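Local coordinates for protein of unknown function with a Fic domain (Bacteroides thetaiotaomicron VPI-5482, PDB 3CUC) that is of unknown function but carries a Fic domain and folds as a mainly helical protein of the Fic/DOC family, at residues V179-I192 against G247-V259. Numbering follows the deposited sequence.
Sequences VELAALLHYRYIRI and GANATLNDILPFV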
# COMPACT_ATOMS: atom_id res chain seq x y z
N VAL A 179 -4.24 -5.08 10.83
CA VAL A 179 -4.12 -3.63 10.65
C VAL A 179 -2.80 -3.14 11.24
O VAL A 179 -2.09 -2.35 10.62
CB VAL A 179 -5.30 -2.86 11.29
CG1 VAL A 179 -5.15 -1.35 11.07
CG2 VAL A 179 -6.61 -3.34 10.70
N GLU A 180 -2.48 -3.63 12.43
CA GLU A 180 -1.22 -3.30 13.10
C GLU A 180 -0.02 -3.76 12.28
O GLU A 180 0.90 -2.97 12.03
CB GLU A 180 -1.15 -3.95 14.49
CG GLU A 180 -2.10 -3.35 15.51
CD GLU A 180 -2.25 -4.20 16.76
OE1 GLU A 180 -1.85 -5.39 16.75
OE2 GLU A 180 -2.79 -3.69 17.77
N LEU A 181 -0.02 -5.02 11.88
CA LEU A 181 1.09 -5.60 11.12
C LEU A 181 1.26 -4.86 9.80
O LEU A 181 2.39 -4.58 9.38
CB LEU A 181 0.86 -7.10 10.88
CG LEU A 181 1.95 -7.85 10.08
CD1 LEU A 181 3.32 -7.66 10.70
CD2 LEU A 181 1.62 -9.33 9.96
N ALA A 182 0.14 -4.54 9.15
CA ALA A 182 0.15 -3.79 7.90
C ALA A 182 0.73 -2.40 8.12
O ALA A 182 1.57 -1.95 7.35
CB ALA A 182 -1.25 -3.70 7.31
N ALA A 183 0.28 -1.72 9.18
CA ALA A 183 0.76 -0.37 9.48
C ALA A 183 2.26 -0.36 9.72
O ALA A 183 2.96 0.50 9.20
CB ALA A 183 0.04 0.20 10.69
N LEU A 184 2.74 -1.33 10.49
CA LEU A 184 4.16 -1.39 10.85
C LEU A 184 5.03 -1.81 9.67
O LEU A 184 6.14 -1.30 9.52
CB LEU A 184 4.37 -2.32 12.05
CG LEU A 184 5.58 -2.07 12.96
CD1 LEU A 184 5.77 -0.58 13.28
CD2 LEU A 184 5.41 -2.86 14.24
N LEU A 185 4.53 -2.72 8.84
CA LEU A 185 5.21 -3.09 7.59
C LEU A 185 5.37 -1.88 6.66
O LEU A 185 6.45 -1.65 6.11
CB LEU A 185 4.46 -4.21 6.86
CG LEU A 185 5.05 -4.69 5.52
CD1 LEU A 185 6.51 -5.10 5.67
CD2 LEU A 185 4.23 -5.84 4.94
N HIS A 186 4.29 -1.13 6.49
CA HIS A 186 4.30 0.10 5.69
C HIS A 186 5.34 1.07 6.23
O HIS A 186 6.17 1.59 5.48
CB HIS A 186 2.91 0.74 5.72
CG HIS A 186 2.81 2.04 4.99
ND1 HIS A 186 3.59 3.14 5.29
CD2 HIS A 186 2.00 2.43 3.98
CE1 HIS A 186 3.27 4.14 4.49
NE2 HIS A 186 2.31 3.73 3.69
N TYR A 187 5.28 1.31 7.53
CA TYR A 187 6.13 2.33 8.15
C TYR A 187 7.61 1.99 8.04
O TYR A 187 8.40 2.81 7.58
CB TYR A 187 5.77 2.54 9.61
CG TYR A 187 6.53 3.71 10.19
CD1 TYR A 187 6.12 5.01 9.95
CD2 TYR A 187 7.68 3.50 10.95
CE1 TYR A 187 6.82 6.09 10.46
CE2 TYR A 187 8.39 4.57 11.46
CZ TYR A 187 7.96 5.86 11.22
OH TYR A 187 8.67 6.93 11.74
N ARG A 188 7.97 0.79 8.48
CA ARG A 188 9.36 0.35 8.42
C ARG A 188 9.89 0.36 6.99
O ARG A 188 10.99 0.85 6.73
CB ARG A 188 9.51 -1.03 9.05
CG ARG A 188 9.30 -1.01 10.54
CD ARG A 188 9.50 -2.37 11.16
NE ARG A 188 9.68 -2.29 12.61
CZ ARG A 188 10.07 -3.29 13.38
NH1 ARG A 188 10.35 -4.48 12.87
NH2 ARG A 188 10.20 -3.10 14.69
N TYR A 189 9.10 -0.17 6.05
CA TYR A 189 9.47 -0.16 4.64
C TYR A 189 9.71 1.27 4.14
O TYR A 189 10.75 1.56 3.53
CB TYR A 189 8.41 -0.83 3.76
CG TYR A 189 8.73 -0.69 2.28
CD1 TYR A 189 9.56 -1.60 1.64
CD2 TYR A 189 8.21 0.37 1.54
CE1 TYR A 189 9.87 -1.47 0.30
CE2 TYR A 189 8.52 0.51 0.20
CZ TYR A 189 9.35 -0.40 -0.42
OH TYR A 189 9.64 -0.26 -1.75
N ILE A 190 8.75 2.15 4.40
CA ILE A 190 8.84 3.53 3.91
C ILE A 190 10.05 4.26 4.52
O ILE A 190 10.63 5.15 3.88
CB ILE A 190 7.52 4.32 4.17
CG1 ILE A 190 7.35 5.43 3.12
CG2 ILE A 190 7.49 4.90 5.58
CD1 ILE A 190 6.97 4.90 1.73
N ARG A 191 10.45 3.87 5.73
CA ARG A 191 11.63 4.45 6.38
C ARG A 191 12.94 3.93 5.80
O ARG A 191 13.92 4.65 5.76
CB ARG A 191 11.60 4.21 7.89
CG ARG A 191 10.58 5.05 8.66
CD ARG A 191 10.88 6.54 8.58
NE ARG A 191 12.21 6.87 9.06
CZ ARG A 191 12.50 7.26 10.30
NH1 ARG A 191 11.55 7.37 11.23
NH2 ARG A 191 13.76 7.53 10.63
N ILE A 192 12.95 2.67 5.37
CA ILE A 192 14.10 2.12 4.64
C ILE A 192 14.19 2.77 3.24
O ILE A 192 15.27 3.16 2.80
CB ILE A 192 14.01 0.58 4.49
CG1 ILE A 192 14.04 -0.11 5.85
CG2 ILE A 192 15.17 0.05 3.65
CD1 ILE A 192 13.69 -1.59 5.78
N GLY A 247 13.92 4.20 12.30
CA GLY A 247 12.74 3.94 11.45
C GLY A 247 12.56 2.46 11.20
O GLY A 247 11.46 1.93 11.38
N ALA A 248 13.63 1.78 10.80
CA ALA A 248 13.62 0.34 10.53
C ALA A 248 13.20 -0.49 11.76
O ALA A 248 12.64 -1.58 11.60
CB ALA A 248 14.98 -0.12 10.04
N ASN A 249 13.44 0.04 12.95
CA ASN A 249 13.10 -0.65 14.20
C ASN A 249 11.95 0.00 14.98
O ASN A 249 11.78 -0.26 16.17
CB ASN A 249 14.34 -0.74 15.08
CG ASN A 249 15.50 -1.43 14.39
OD1 ASN A 249 15.53 -2.65 14.29
ND2 ASN A 249 16.45 -0.64 13.91
N ALA A 250 11.16 0.84 14.30
CA ALA A 250 10.04 1.53 14.93
C ALA A 250 9.07 0.51 15.54
O ALA A 250 8.69 -0.45 14.88
CB ALA A 250 9.32 2.41 13.93
N THR A 251 8.68 0.74 16.79
CA THR A 251 7.77 -0.17 17.50
C THR A 251 6.33 0.20 17.20
O THR A 251 6.04 1.28 16.68
CB THR A 251 7.97 -0.10 19.02
OG1 THR A 251 7.48 1.15 19.51
CG2 THR A 251 9.45 -0.26 19.37
N LEU A 252 5.41 -0.69 17.57
CA LEU A 252 3.99 -0.46 17.35
C LEU A 252 3.52 0.81 18.07
O LEU A 252 2.78 1.62 17.51
CB LEU A 252 3.17 -1.68 17.80
CG LEU A 252 1.71 -1.73 17.36
CD1 LEU A 252 1.60 -1.69 15.84
CD2 LEU A 252 1.03 -2.98 17.90
N ASN A 253 3.99 0.99 19.31
CA ASN A 253 3.59 2.14 20.12
C ASN A 253 4.11 3.47 19.58
O ASN A 253 3.51 4.52 19.81
CB ASN A 253 4.02 1.95 21.58
CG ASN A 253 3.26 0.83 22.29
OD1 ASN A 253 3.29 0.72 23.51
ND2 ASN A 253 2.56 0.00 21.51
N ASP A 254 5.24 3.42 18.87
CA ASP A 254 5.76 4.60 18.18
C ASP A 254 4.83 5.07 17.06
O ASP A 254 4.65 6.28 16.87
CB ASP A 254 7.15 4.31 17.58
CG ASP A 254 8.23 4.11 18.64
OD1 ASP A 254 8.06 4.60 19.78
OD2 ASP A 254 9.25 3.45 18.32
N ILE A 255 4.24 4.11 16.33
CA ILE A 255 3.45 4.43 15.12
C ILE A 255 1.93 4.41 15.34
O ILE A 255 1.16 4.31 14.37
CB ILE A 255 3.83 3.51 13.92
CG1 ILE A 255 3.35 2.07 14.11
CG2 ILE A 255 5.34 3.54 13.69
CD1 ILE A 255 3.12 1.32 12.80
N LEU A 256 1.50 4.55 16.59
CA LEU A 256 0.09 4.46 16.94
C LEU A 256 -0.84 5.41 16.15
O LEU A 256 -1.92 4.99 15.73
CB LEU A 256 -0.08 4.67 18.45
CG LEU A 256 -1.37 4.17 19.10
CD1 LEU A 256 -1.06 3.44 20.41
CD2 LEU A 256 -2.34 5.33 19.33
N PRO A 257 -0.42 6.67 15.91
CA PRO A 257 -1.27 7.54 15.09
C PRO A 257 -1.51 7.01 13.66
O PRO A 257 -2.59 7.21 13.10
CB PRO A 257 -0.51 8.87 15.05
CG PRO A 257 0.50 8.80 16.14
CD PRO A 257 0.81 7.36 16.36
N PHE A 258 -0.51 6.34 13.09
CA PHE A 258 -0.64 5.76 11.75
C PHE A 258 -1.45 4.46 11.78
O PHE A 258 -2.13 4.14 10.81
CB PHE A 258 0.74 5.50 11.12
CG PHE A 258 0.68 4.97 9.71
CD1 PHE A 258 0.07 5.69 8.70
CD2 PHE A 258 1.25 3.74 9.40
CE1 PHE A 258 0.01 5.20 7.41
CE2 PHE A 258 1.20 3.24 8.10
CZ PHE A 258 0.58 3.97 7.11
N VAL A 259 -1.37 3.72 12.88
CA VAL A 259 -2.22 2.54 13.05
C VAL A 259 -3.68 2.99 13.06
O VAL A 259 -4.52 2.40 12.38
CB VAL A 259 -1.91 1.74 14.35
CG1 VAL A 259 -2.79 0.51 14.43
CG2 VAL A 259 -0.44 1.33 14.40
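A250 O is gripped side-on by R188 NE and R188 NH2, each 3.1 Å from it. Both N-H...O angles are bent, near 144°. A250 O lies close to the guanidinium plane, but NH2 meets the carbonyl from above its plane. The R188 chain is extended from CG to NE, which carries the guanidinium out to the loop. A248 O sits over one face of this group. R188 also makes a cation-pi contact with W166.

The Y187 ring is packed on both faces. I255 CG2 covers one, 3.8 Å from the Y187 ring centroid, a CH-pi contact. R191 CG covers the other. R191 folds back through two torsions near -60° (chi2, chi3), which lays its guanidinium over G247 CA. R191 NH1 donates to Y187 OH, which also bonds D237.

F258 turns its edge to the H186 face, with CZ over the ring centre and planes at 54°. A183 CB packs against I255, F258 and V259. L184 CD1 meets I255 CD1. The L252 side chain crosses that of E180 at about a right angle, CD2 against E180 CD; E180 OE1 bonds T177 N.

From G247 beside R191 to V259 beside A183, 247-259 runs back along helix 178-192. Helices 156-173, 199-213 and 226-240 also pack against that helix.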